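Malate dehydrogenase (PDB 3FI9) probably catalyses the NAD-dependent interconversion of malate and oxaloacetate. Local coordinates at residues 123-128 and 242-247; 22-27 and 79-84; 146-151 and 284-289; 132-137 and 262-267; 152-157 and 219-224. All coordinates share one frame; numbering follows the deposited sequence.

Overall arrangement
From the N terminus, interaction 2 closes first. It joins helix 19-30 to strand 77-82 within the NAD-binding domain, in series with the rest. Interactions 1, 4 and 3 then open in that order, at strand 121-124, helix 129-140 and strand 147-150. They close in the same order, at helix 238-251, strand 261-267 and strand 285-288. Each therefore crosses the other two, and together they tie the NAD-binding half to the C-terminal half. Interaction 5, between helix 153-166 and the junction of helices 211-222 and 224-232, lies within all three loops and belongs to the C-terminal domain alone. Interactions 1 to 4 all reach the central sheet; interactions 1, 2 and 5 also touch the second subunit.

Interaction 1. Residues 123-128 and 242-247; sequences IIIFNP and YVSIEM
I123 and M247 run across each other at a slant, strand side chain against helix side chain. I123 has an extended tail (chi2 180°), which carries CD1 outward from strand 121-124 to the helix. There CD1 presses on the root of the methionine, 3.5 Å from M247 CB, a tight carbon contact. I123 CD1 also lies 3.9 Å from S244 O. The methionine chain bends at its last torsion (chi3 58°), and M247 CE comes back to 4.2 Å from I123 CG2. One isoleucine thus touches both the base and the tip of M247. Beside this pair, I125 offers its CG2 methyl to the hydroxyl of S244, with I125 CG2 and S244 OG 3.2 Å apart. I125 is a predicted NAD-binding residue just after strand 121-124 of the Rossmann sheet, so the contact brings helix 238-251 of the C-terminal domain against that site. M24 of helix 19-30 touches both I125 and S244. The hydroxyl of S244 is hydrogen-bonded to P240 O, one turn back in its own helix. Its polar need is thus met within the helix, and what joins the two segments is close, buried, mainly apolar packing.

Interaction 2. Residues 22-27 and 79-84; sequences SNMAQT and YIVSSG
M24 and V81 meet through a thioether and a valine methyl rather than through flat groups. M24 leaves helix 19-30 with CG beside its backbone N, and the chain beyond is extended (chi2 176°, chi3 162°). This carries the sulfur and methyl down to the sheet. M24 CE reaches 3.4 Å from V81 CG1, closer than carbons usually pack. M24 SD lies 3.6 Å from the same V81 CG1, so one valine branch meets both ends of the last methionine bond. That branch stands opposite the backbone N of V81 (chi1 173°), which turns it to the methionine. The sulfur passes S83 more loosely, with M24 SD 4.3 Å from S83 OG. At the end of the strand, S82 OG accepts from G84 N two residues on, at 2.8 Å, an ST turn. It shapes the chain on either side of S83. The arrangement is the first helix of a Rossmann fold resting on its sheet. The predicted NAD-binding run G15 to G21 continues into the first turn of this helix. M24 and V81 both touch I13 of strand 10-14, the neighbour of strand 77-82. M24 also packs on S241, S244 and I245 of helix 238-251. Beyond that, N23 and Q26 bond to Q26 and N23 of the second subunit.

Interaction 3. Residues 146-151 and 284-289; sequences QVTTLA and DGVKHS
V286 lies against T148, and the contact joins two sheets. T148 is on strand 147-150, in the parallel part of the central sheet, the Rossmann fold. V286 is on strand 285-288, which pairs antiparallel with strand 279-282 in the C-terminal domain. The valine can be followed outward from its CB. V286 CB sits 3.6 Å from the T148 CG2 methyl. V286 CG1, placed between the backbone N and the carbonyl carbon (chi1 61°), is also 3.6 Å from T148 CG2. It reaches further along the strand too, to 4.1 Å from V147 O. V286 CG2 lies on the other branch, 3.8 Å from T148 CG2. All three valine carbons therefore close on a single methyl, and the two side chains lie alongside, pointing opposite ways. The threonine turns its methyl to the valine, while its hydroxyl is hydrogen-bonded to H121 NE2. The backbone of V286 is hydrogen-bonded to S145, just before strand 147-150, and its side chain also touches T279 and I281 of the partner strand. The residue before it, G285, has a positive phi (96°), a conformation that suits glycine. At the far end of the hairpin strand, H288 ND1 donates to S289 O at 2.8 Å, with an N-H...O angle of 168° and the acceptor close to the imidazole plane.

Interaction 4. Residues 132-137 and 262-267; sequences TGLVTL and GCYVNV
L134 and L137 meet Y264 from a helix whose first turn is tied down by a hydrogen bond between T132 OG1 and F126 O. That bond links the helix to the predicted NAD-binding loop. Within the helix, T132 O takes the N-H of T136, with T136 N 2.9 Å from T132 O. The leucines belong to helix 129-140 of the Rossmann domain, which packs here on strand 261-267. That strand comes from the C-terminal domain and runs antiparallel to strand 147-150, so it extends the parallel sheet with a strand from the other half of the chain. Y264 is the residue met. Its CG is anti to the backbone N (chi1 -173°), and the ring receives both leucines at an oblique angle. L137 stands at about a right angle to the tyrosine side chain and touches its base. L137 CD2 is 3.9 Å from Y264 CB and 4.1 Å from Y264 CG. L134 comes in at a slant, one helix turn earlier, and reaches further out along one side of the ring. The two leucines thus divide the tyrosine, one at its root and one along its side. P144, H272 and W329 also pack on Y264, and L134 touches M274 of strand 273-277. At the outer part of the contact, L134 CD1 lies 4.0 Å from Y264 CE1 and 4.1 Å from Y264 CD1.

Interaction 5. Residues 152-157 and 219-224; sequences GLDSTR and QRVVKG
V221 puts its two methyls against the helix turn from D154 to R157. V221 CG1 is 3.5 Å from D154 O and 4.2 Å from R157 CB. V221 CG2 lies 3.9 Å from R157 C. The valine of helix 211-222 thus packs on backbone as much as on side chain, and the CA atoms of R157 and V221 are only 5.7 Å apart. The arginine then runs on, extended from CG to NE, to G224. One face of its guanidinium lies under the backbone of G224, with R157 NH1 3.9 Å from G224 C. L153 CB sits over the centre of the opposite face, 4.2 Å above the plane. G224 has no side chain, so the arginine chain can pass close to it. In the next shell, M186 of strand 186-188 packs on both D154 and V221, and H56 of the second subunit packs on R157 and L153. D154 OD2 is hydrogen-bonded to G183 N, next to H182, the predicted proton acceptor. The side chain of D154 is about 4 Å from that of H182, consistent with the aspartate-histidine pair of this superfamily. R157 is predicted to bind substrate. Its guanidinium, packed by G224 and by L153 of its own helix, makes no hydrogen bond to 219-224. This would help to hold the plane of the group while leaving its N-H groups to other partners, probably including the substrate.

Interaction 1. Residues 123-128 and 242-247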
# COMPACT_ATOMS: atom_id res chain seq x y z
N ILE A 123 -9.30 -2.27 -16.93
CA ILE A 123 -10.18 -2.18 -15.75
C ILE A 123 -10.47 -0.73 -15.41
O ILE A 123 -9.55 0.11 -15.23
CB ILE A 123 -9.55 -2.90 -14.51
CG1 ILE A 123 -9.13 -4.36 -14.90
CG2 ILE A 123 -10.53 -2.82 -13.30
CD1 ILE A 123 -8.48 -5.18 -13.75
N ILE A 124 -11.77 -0.42 -15.29
CA ILE A 124 -12.21 0.92 -15.07
C ILE A 124 -12.79 0.96 -13.65
O ILE A 124 -13.64 0.12 -13.32
CB ILE A 124 -13.32 1.25 -16.07
CG1 ILE A 124 -12.82 1.11 -17.54
CG2 ILE A 124 -13.87 2.65 -15.78
CD1 ILE A 124 -11.67 2.06 -17.85
N ILE A 125 -12.36 1.89 -12.80
CA ILE A 125 -12.88 1.85 -11.43
C ILE A 125 -13.62 3.11 -10.99
O ILE A 125 -14.29 3.11 -9.95
CB ILE A 125 -11.79 1.47 -10.39
CG1 ILE A 125 -11.00 2.71 -9.94
CG2 ILE A 125 -10.95 0.25 -10.90
CD1 ILE A 125 -10.43 2.53 -8.53
N PHE A 126 -13.56 4.15 -11.81
CA PHE A 126 -14.22 5.39 -11.50
C PHE A 126 -15.73 5.34 -11.81
O PHE A 126 -16.19 4.68 -12.75
CB PHE A 126 -13.49 6.61 -12.11
CG PHE A 126 -13.40 6.61 -13.63
CD1 PHE A 126 -14.40 7.21 -14.40
CD2 PHE A 126 -12.31 6.07 -14.27
CE1 PHE A 126 -14.28 7.26 -15.80
CE2 PHE A 126 -12.19 6.11 -15.67
CZ PHE A 126 -13.20 6.69 -16.44
N ASN A 127 -16.50 5.99 -10.96
CA ASN A 127 -17.94 5.87 -11.05
C ASN A 127 -18.56 6.89 -12.00
O ASN A 127 -17.95 7.90 -12.30
CB ASN A 127 -18.56 5.95 -9.66
CG ASN A 127 -18.67 4.59 -9.02
OD1 ASN A 127 -18.99 3.60 -9.69
ND2 ASN A 127 -18.39 4.51 -7.75
N PRO A 128 -19.79 6.61 -12.46
CA PRO A 128 -20.54 5.39 -12.15
C PRO A 128 -20.06 4.23 -13.03
O PRO A 128 -20.20 4.30 -14.25
CB PRO A 128 -21.98 5.78 -12.49
CG PRO A 128 -21.84 6.84 -13.55
CD PRO A 128 -20.58 7.58 -13.27
N TYR A 242 -6.24 -2.10 -3.79
CA TYR A 242 -5.78 -3.47 -3.67
C TYR A 242 -6.66 -4.44 -4.51
O TYR A 242 -6.16 -5.28 -5.24
CB TYR A 242 -5.78 -3.92 -2.20
CG TYR A 242 -5.38 -5.34 -2.06
CD1 TYR A 242 -4.04 -5.73 -2.16
CD2 TYR A 242 -6.33 -6.30 -1.78
CE1 TYR A 242 -3.67 -7.09 -2.01
CE2 TYR A 242 -5.97 -7.62 -1.66
CZ TYR A 242 -4.66 -8.00 -1.80
OH TYR A 242 -4.38 -9.34 -1.62
N VAL A 243 -7.98 -4.27 -4.43
CA VAL A 243 -8.88 -5.24 -5.09
C VAL A 243 -8.75 -5.16 -6.64
O VAL A 243 -8.60 -6.19 -7.35
CB VAL A 243 -10.34 -5.11 -4.57
CG1 VAL A 243 -11.30 -5.99 -5.39
CG2 VAL A 243 -10.37 -5.48 -3.03
N SER A 244 -8.71 -3.92 -7.14
CA SER A 244 -8.47 -3.66 -8.56
C SER A 244 -7.16 -4.29 -9.04
O SER A 244 -7.07 -4.86 -10.14
CB SER A 244 -8.44 -2.15 -8.80
OG SER A 244 -9.74 -1.56 -8.52
N ILE A 245 -6.12 -4.14 -8.24
CA ILE A 245 -4.85 -4.73 -8.69
C ILE A 245 -4.87 -6.26 -8.62
O ILE A 245 -4.22 -6.93 -9.46
CB ILE A 245 -3.62 -4.13 -8.00
CG1 ILE A 245 -3.68 -2.58 -8.12
CG2 ILE A 245 -2.31 -4.73 -8.65
CD1 ILE A 245 -3.78 -1.96 -9.57
N GLU A 246 -5.60 -6.83 -7.66
CA GLU A 246 -5.78 -8.28 -7.69
C GLU A 246 -6.47 -8.64 -8.97
O GLU A 246 -6.17 -9.70 -9.55
CB GLU A 246 -6.68 -8.82 -6.58
CG GLU A 246 -6.14 -8.83 -5.20
CD GLU A 246 -7.16 -9.43 -4.21
OE1 GLU A 246 -6.86 -10.47 -3.64
OE2 GLU A 246 -8.25 -8.87 -3.99
N MET A 247 -7.45 -7.82 -9.41
CA MET A 247 -8.13 -8.12 -10.71
C MET A 247 -7.14 -8.14 -11.89
O MET A 247 -7.20 -9.10 -12.71
CB MET A 247 -9.28 -7.14 -11.02
CG MET A 247 -10.34 -7.04 -9.89
SD MET A 247 -11.57 -5.77 -10.23
CE MET A 247 -12.25 -6.28 -11.77

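Interaction 2. Residues 22-27 and 79-84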
# COMPACT_ATOMS: atom_id res chain seq x y z
N SER A 22 -1.78 5.91 -6.52
CA SER A 22 -0.44 5.75 -5.91
C SER A 22 -0.36 4.39 -5.14
O SER A 22 0.68 3.67 -5.16
CB SER A 22 -0.09 6.97 -5.04
OG SER A 22 -0.87 7.07 -3.84
N ASN A 23 -1.44 4.06 -4.46
CA ASN A 23 -1.51 2.78 -3.74
C ASN A 23 -1.49 1.66 -4.75
O ASN A 23 -0.88 0.64 -4.51
CB ASN A 23 -2.73 2.73 -2.81
CG ASN A 23 -2.74 1.48 -1.90
OD1 ASN A 23 -3.06 0.39 -2.35
ND2 ASN A 23 -2.44 1.66 -0.62
N MET A 24 -2.12 1.85 -5.91
CA MET A 24 -2.09 0.82 -6.94
C MET A 24 -0.67 0.58 -7.43
O MET A 24 -0.28 -0.56 -7.68
CB MET A 24 -2.97 1.20 -8.15
CG MET A 24 -4.52 1.23 -7.89
SD MET A 24 -5.33 1.84 -9.51
CE MET A 24 -7.00 1.28 -9.21
N ALA A 25 0.08 1.65 -7.54
CA ALA A 25 1.43 1.53 -8.04
C ALA A 25 2.25 0.69 -7.08
O ALA A 25 3.02 -0.16 -7.51
CB ALA A 25 2.09 2.94 -8.19
N GLN A 26 2.13 0.97 -5.80
CA GLN A 26 2.87 0.23 -4.77
C GLN A 26 2.38 -1.23 -4.78
O GLN A 26 3.16 -2.14 -4.66
CB GLN A 26 2.65 0.89 -3.39
CG GLN A 26 3.34 0.04 -2.23
CD GLN A 26 3.07 0.62 -0.86
OE1 GLN A 26 2.61 1.76 -0.72
NE2 GLN A 26 3.30 -0.19 0.18
N THR A 27 1.08 -1.44 -4.95
CA THR A 27 0.56 -2.80 -4.93
C THR A 27 1.03 -3.61 -6.13
O THR A 27 1.39 -4.81 -6.01
CB THR A 27 -0.99 -2.79 -4.83
OG1 THR A 27 -1.34 -2.11 -3.61
CG2 THR A 27 -1.59 -4.23 -4.82
N TYR A 79 -1.87 -3.93 -20.41
CA TYR A 79 -2.85 -3.91 -19.30
C TYR A 79 -2.98 -2.50 -18.84
O TYR A 79 -2.00 -1.76 -18.79
CB TYR A 79 -2.40 -4.81 -18.14
CG TYR A 79 -2.17 -6.20 -18.64
CD1 TYR A 79 -3.21 -7.12 -18.67
CD2 TYR A 79 -0.93 -6.58 -19.18
CE1 TYR A 79 -3.00 -8.44 -19.17
CE2 TYR A 79 -0.73 -7.84 -19.68
CZ TYR A 79 -1.76 -8.77 -19.66
OH TYR A 79 -1.55 -10.03 -20.17
N ILE A 80 -4.22 -2.11 -18.51
CA ILE A 80 -4.48 -0.77 -18.07
C ILE A 80 -5.44 -0.83 -16.91
O ILE A 80 -6.45 -1.54 -16.98
CB ILE A 80 -5.19 0.08 -19.17
CG1 ILE A 80 -4.27 0.24 -20.40
CG2 ILE A 80 -5.55 1.46 -18.59
CD1 ILE A 80 -4.98 0.90 -21.60
N VAL A 81 -5.16 -0.06 -15.87
CA VAL A 81 -6.11 0.10 -14.78
C VAL A 81 -6.32 1.57 -14.58
O VAL A 81 -5.37 2.27 -14.31
CB VAL A 81 -5.57 -0.49 -13.46
CG1 VAL A 81 -6.52 -0.16 -12.25
CG2 VAL A 81 -5.35 -1.99 -13.63
N SER A 82 -7.56 2.05 -14.68
CA SER A 82 -7.81 3.50 -14.47
C SER A 82 -8.66 3.89 -13.30
O SER A 82 -9.81 3.44 -13.19
CB SER A 82 -8.45 4.15 -15.70
OG SER A 82 -8.72 5.53 -15.43
N SER A 83 -8.12 4.76 -12.44
CA SER A 83 -8.94 5.47 -11.48
C SER A 83 -9.01 6.91 -11.88
O SER A 83 -9.11 7.77 -11.03
CB SER A 83 -8.39 5.40 -10.05
OG SER A 83 -7.01 5.73 -10.07
N GLY A 84 -8.90 7.19 -13.17
CA GLY A 84 -8.83 8.60 -13.59
C GLY A 84 -10.18 9.13 -13.95
O GLY A 84 -10.46 9.31 -15.12

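Interaction 3. Residues 146-151 and 284-289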
# COMPACT_ATOMS: atom_id res chain seq x y z
N GLN A 146 -12.50 -8.27 -22.60
CA GLN A 146 -11.28 -7.54 -22.30
C GLN A 146 -11.47 -6.37 -21.35
O GLN A 146 -10.51 -5.67 -21.05
CB GLN A 146 -10.66 -7.04 -23.61
CG GLN A 146 -10.27 -8.19 -24.61
CD GLN A 146 -9.63 -7.63 -25.85
OE1 GLN A 146 -10.33 -7.32 -26.81
NE2 GLN A 146 -8.30 -7.43 -25.82
N VAL A 147 -12.70 -6.09 -20.93
CA VAL A 147 -12.94 -4.94 -20.05
C VAL A 147 -13.76 -5.33 -18.83
O VAL A 147 -14.79 -5.95 -18.99
CB VAL A 147 -13.67 -3.78 -20.78
CG1 VAL A 147 -13.90 -2.54 -19.85
CG2 VAL A 147 -12.87 -3.36 -22.02
N THR A 148 -13.29 -4.97 -17.63
CA THR A 148 -14.04 -5.19 -16.38
C THR A 148 -14.07 -3.91 -15.55
O THR A 148 -13.31 -2.97 -15.81
CB THR A 148 -13.41 -6.28 -15.50
OG1 THR A 148 -11.99 -6.07 -15.42
CG2 THR A 148 -13.66 -7.67 -16.12
N THR A 149 -14.96 -3.87 -14.55
CA THR A 149 -14.94 -2.80 -13.58
C THR A 149 -14.81 -3.39 -12.18
O THR A 149 -15.20 -4.51 -11.94
CB THR A 149 -16.26 -1.95 -13.63
OG1 THR A 149 -17.39 -2.79 -13.34
CG2 THR A 149 -16.48 -1.38 -15.07
N LEU A 150 -14.23 -2.62 -11.26
CA LEU A 150 -14.24 -2.94 -9.84
C LEU A 150 -15.70 -2.94 -9.34
O LEU A 150 -16.40 -1.93 -9.43
CB LEU A 150 -13.49 -1.84 -9.08
CG LEU A 150 -13.62 -1.91 -7.56
CD1 LEU A 150 -12.93 -3.22 -7.11
CD2 LEU A 150 -13.04 -0.64 -6.85
N ALA A 151 -16.13 -4.08 -8.80
CA ALA A 151 -17.46 -4.27 -8.31
C ALA A 151 -17.49 -5.16 -7.07
O ALA A 151 -18.58 -5.51 -6.61
CB ALA A 151 -18.36 -4.86 -9.40
N ASP A 284 -7.39 -15.32 -20.23
CA ASP A 284 -8.28 -15.21 -21.38
C ASP A 284 -9.35 -14.15 -21.22
O ASP A 284 -10.27 -14.09 -22.02
CB ASP A 284 -8.95 -16.55 -21.68
CG ASP A 284 -7.93 -17.60 -22.09
OD1 ASP A 284 -7.09 -17.30 -22.96
OD2 ASP A 284 -7.95 -18.70 -21.51
N GLY A 285 -9.23 -13.33 -20.17
CA GLY A 285 -10.20 -12.27 -19.94
C GLY A 285 -11.30 -12.64 -18.96
O GLY A 285 -11.15 -13.55 -18.15
N VAL A 286 -12.44 -11.95 -19.06
CA VAL A 286 -13.53 -12.21 -18.14
C VAL A 286 -14.65 -13.01 -18.81
O VAL A 286 -14.96 -12.81 -20.00
CB VAL A 286 -14.08 -10.88 -17.58
CG1 VAL A 286 -14.62 -10.00 -18.72
CG2 VAL A 286 -15.15 -11.11 -16.49
N LYS A 287 -15.27 -13.91 -18.06
CA LYS A 287 -16.54 -14.51 -18.46
C LYS A 287 -17.50 -14.53 -17.25
O LYS A 287 -17.07 -14.52 -16.11
CB LYS A 287 -16.35 -15.92 -19.03
N HIS A 288 -18.80 -14.56 -17.51
CA HIS A 288 -19.73 -14.65 -16.41
C HIS A 288 -20.55 -15.92 -16.49
O HIS A 288 -20.74 -16.49 -17.57
CB HIS A 288 -20.61 -13.40 -16.32
CG HIS A 288 -21.60 -13.23 -17.44
ND1 HIS A 288 -22.75 -13.98 -17.53
CD2 HIS A 288 -21.62 -12.38 -18.49
CE1 HIS A 288 -23.44 -13.59 -18.59
NE2 HIS A 288 -22.77 -12.63 -19.20
N SER A 289 -21.03 -16.37 -15.34
CA SER A 289 -21.84 -17.58 -15.29
C SER A 289 -23.26 -17.30 -15.81
O SER A 289 -23.65 -16.15 -16.07
CB SER A 289 -21.89 -18.10 -13.86
OG SER A 289 -22.80 -17.30 -13.13

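Interaction 4. Residues 132-137 and 262-267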
# COMPACT_ATOMS: atom_id res chain seq x y z
N THR A 132 -19.25 4.07 -17.02
CA THR A 132 -17.86 4.31 -17.44
C THR A 132 -17.22 3.08 -18.06
O THR A 132 -16.51 3.16 -19.09
CB THR A 132 -16.99 4.83 -16.27
OG1 THR A 132 -17.04 3.90 -15.17
CG2 THR A 132 -17.53 6.17 -15.80
N GLY A 133 -17.44 1.93 -17.44
CA GLY A 133 -16.97 0.72 -18.01
C GLY A 133 -17.60 0.44 -19.37
O GLY A 133 -16.90 -0.03 -20.29
N LEU A 134 -18.90 0.68 -19.52
CA LEU A 134 -19.55 0.34 -20.83
C LEU A 134 -19.09 1.30 -21.95
O LEU A 134 -18.84 0.90 -23.09
CB LEU A 134 -21.08 0.39 -20.68
CG LEU A 134 -21.97 0.23 -21.91
CD1 LEU A 134 -21.76 -1.13 -22.52
CD2 LEU A 134 -23.47 0.38 -21.52
N VAL A 135 -18.96 2.57 -21.59
CA VAL A 135 -18.51 3.57 -22.56
C VAL A 135 -17.08 3.27 -22.96
O VAL A 135 -16.73 3.31 -24.15
CB VAL A 135 -18.55 4.98 -21.95
CG1 VAL A 135 -17.78 5.96 -22.83
CG2 VAL A 135 -20.01 5.44 -21.74
N THR A 136 -16.23 2.97 -21.99
CA THR A 136 -14.87 2.60 -22.38
C THR A 136 -14.82 1.42 -23.32
O THR A 136 -14.08 1.45 -24.31
CB THR A 136 -13.94 2.35 -21.16
OG1 THR A 136 -13.77 3.56 -20.45
CG2 THR A 136 -12.56 1.88 -21.61
N LEU A 137 -15.55 0.33 -23.00
CA LEU A 137 -15.62 -0.83 -23.88
C LEU A 137 -16.02 -0.44 -25.31
O LEU A 137 -15.37 -0.83 -26.29
CB LEU A 137 -16.64 -1.85 -23.32
CG LEU A 137 -16.86 -3.14 -24.10
CD1 LEU A 137 -15.53 -3.82 -24.47
CD2 LEU A 137 -17.88 -4.11 -23.41
N GLY A 262 -17.43 -6.24 -12.51
CA GLY A 262 -18.36 -5.72 -13.53
C GLY A 262 -17.94 -6.19 -14.92
O GLY A 262 -16.74 -6.16 -15.27
N CYS A 263 -18.90 -6.70 -15.69
CA CYS A 263 -18.61 -7.10 -17.01
C CYS A 263 -19.83 -6.93 -17.90
O CYS A 263 -20.94 -6.70 -17.41
CB CYS A 263 -18.11 -8.56 -17.03
SG CYS A 263 -19.44 -9.72 -16.78
N TYR A 264 -19.60 -7.01 -19.21
CA TYR A 264 -20.65 -6.82 -20.20
C TYR A 264 -21.57 -8.04 -20.15
O TYR A 264 -21.11 -9.18 -20.13
CB TYR A 264 -20.07 -6.75 -21.63
CG TYR A 264 -21.16 -6.38 -22.63
CD1 TYR A 264 -21.88 -5.20 -22.48
CD2 TYR A 264 -21.42 -7.18 -23.71
CE1 TYR A 264 -22.92 -4.85 -23.41
CE2 TYR A 264 -22.40 -6.86 -24.64
CZ TYR A 264 -23.14 -5.70 -24.48
OH TYR A 264 -24.10 -5.44 -25.42
N VAL A 265 -22.88 -7.77 -20.16
CA VAL A 265 -23.93 -8.80 -20.12
C VAL A 265 -24.91 -8.47 -21.24
O VAL A 265 -25.36 -7.33 -21.37
CB VAL A 265 -24.72 -8.75 -18.77
CG1 VAL A 265 -25.87 -9.73 -18.82
CG2 VAL A 265 -23.78 -9.07 -17.56
N ASN A 266 -25.27 -9.44 -22.05
CA ASN A 266 -26.34 -9.14 -23.02
C ASN A 266 -27.10 -10.42 -23.26
O ASN A 266 -26.78 -11.12 -24.17
CB ASN A 266 -25.78 -8.62 -24.34
CG ASN A 266 -26.88 -8.26 -25.36
OD1 ASN A 266 -27.94 -7.77 -24.99
ND2 ASN A 266 -26.62 -8.50 -26.62
N VAL A 267 -28.10 -10.71 -22.43
CA VAL A 267 -28.87 -11.95 -22.56
C VAL A 267 -30.34 -11.63 -22.37
O VAL A 267 -30.69 -10.56 -21.89
CB VAL A 267 -28.43 -12.98 -21.53
CG1 VAL A 267 -26.92 -13.26 -21.66
CG2 VAL A 267 -28.76 -12.47 -20.10

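Interaction 5. Residues 152-157 and 219-224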
# COMPACT_ATOMS: atom_id res chain seq x y z
N GLY A 152 -16.32 -5.54 -6.54
CA GLY A 152 -16.24 -6.58 -5.48
C GLY A 152 -16.39 -6.03 -4.05
O GLY A 152 -16.58 -6.78 -3.07
N LEU A 153 -16.24 -4.71 -3.90
CA LEU A 153 -16.26 -4.11 -2.54
C LEU A 153 -17.59 -4.31 -1.83
O LEU A 153 -17.61 -4.38 -0.61
CB LEU A 153 -15.88 -2.61 -2.53
CG LEU A 153 -14.43 -2.24 -2.93
CD1 LEU A 153 -14.10 -0.76 -2.58
CD2 LEU A 153 -13.36 -3.15 -2.28
N ASP A 154 -18.70 -4.38 -2.57
CA ASP A 154 -19.98 -4.64 -1.90
C ASP A 154 -19.93 -6.04 -1.26
O ASP A 154 -20.43 -6.25 -0.15
CB ASP A 154 -21.18 -4.53 -2.89
CG ASP A 154 -21.67 -3.06 -3.10
OD1 ASP A 154 -21.21 -2.13 -2.40
OD2 ASP A 154 -22.52 -2.83 -3.99
N SER A 155 -19.29 -6.98 -1.96
CA SER A 155 -19.17 -8.34 -1.45
C SER A 155 -18.19 -8.49 -0.25
O SER A 155 -18.48 -9.23 0.69
CB SER A 155 -18.81 -9.31 -2.58
OG SER A 155 -19.85 -9.39 -3.56
N THR A 156 -17.07 -7.77 -0.27
CA THR A 156 -16.10 -7.85 0.85
C THR A 156 -16.66 -7.10 2.04
O THR A 156 -16.45 -7.50 3.20
CB THR A 156 -14.69 -7.28 0.47
OG1 THR A 156 -14.78 -5.87 0.15
CG2 THR A 156 -14.15 -8.03 -0.72
N ARG A 157 -17.42 -6.05 1.77
CA ARG A 157 -18.02 -5.30 2.87
C ARG A 157 -19.14 -6.17 3.49
O ARG A 157 -19.26 -6.28 4.70
CB ARG A 157 -18.55 -3.98 2.37
CG ARG A 157 -17.42 -3.00 2.08
CD ARG A 157 -17.98 -1.66 1.47
NE ARG A 157 -16.87 -0.76 1.19
CZ ARG A 157 -16.95 0.31 0.40
NH1 ARG A 157 -18.10 0.63 -0.18
NH2 ARG A 157 -15.90 1.08 0.20
N GLN A 219 -27.73 -2.25 5.20
CA GLN A 219 -27.59 -0.81 5.07
C GLN A 219 -26.16 -0.35 5.40
O GLN A 219 -25.68 0.63 4.81
CB GLN A 219 -28.60 -0.10 5.96
CG GLN A 219 -29.14 1.17 5.36
CD GLN A 219 -29.62 0.99 3.94
OE1 GLN A 219 -29.39 1.84 3.10
NE2 GLN A 219 -30.26 -0.13 3.65
N ARG A 220 -25.45 -1.04 6.29
CA ARG A 220 -24.04 -0.65 6.56
C ARG A 220 -23.16 -0.97 5.35
O ARG A 220 -22.14 -0.33 5.14
CB ARG A 220 -23.45 -1.33 7.80
CG ARG A 220 -24.12 -0.90 9.12
CD ARG A 220 -23.35 -1.35 10.34
NE ARG A 220 -23.44 -2.79 10.57
CZ ARG A 220 -24.45 -3.40 11.19
NH1 ARG A 220 -25.46 -2.68 11.64
NH2 ARG A 220 -24.45 -4.72 11.34
N VAL A 221 -23.54 -1.99 4.58
CA VAL A 221 -22.86 -2.27 3.31
C VAL A 221 -23.15 -1.19 2.28
O VAL A 221 -22.24 -0.59 1.72
CB VAL A 221 -23.23 -3.68 2.77
CG1 VAL A 221 -22.61 -3.95 1.37
CG2 VAL A 221 -22.77 -4.70 3.77
N VAL A 222 -24.44 -0.91 2.05
CA VAL A 222 -24.85 0.18 1.15
C VAL A 222 -24.13 1.51 1.41
O VAL A 222 -23.67 2.19 0.46
CB VAL A 222 -26.40 0.39 1.20
CG1 VAL A 222 -26.78 1.65 0.41
CG2 VAL A 222 -27.14 -0.86 0.70
N LYS A 223 -24.02 1.87 2.68
CA LYS A 223 -23.39 3.12 3.13
C LYS A 223 -21.91 2.95 3.48
O LYS A 223 -21.33 3.80 4.14
CB LYS A 223 -24.09 3.66 4.37
CG LYS A 223 -25.53 4.03 4.11
CD LYS A 223 -25.61 5.35 3.37
CE LYS A 223 -27.00 5.57 2.80
NZ LYS A 223 -27.14 6.98 2.30
N GLY A 224 -21.32 1.84 3.05
CA GLY A 224 -19.93 1.54 3.43
C GLY A 224 -18.93 2.61 3.02
O GLY A 224 -17.98 2.89 3.76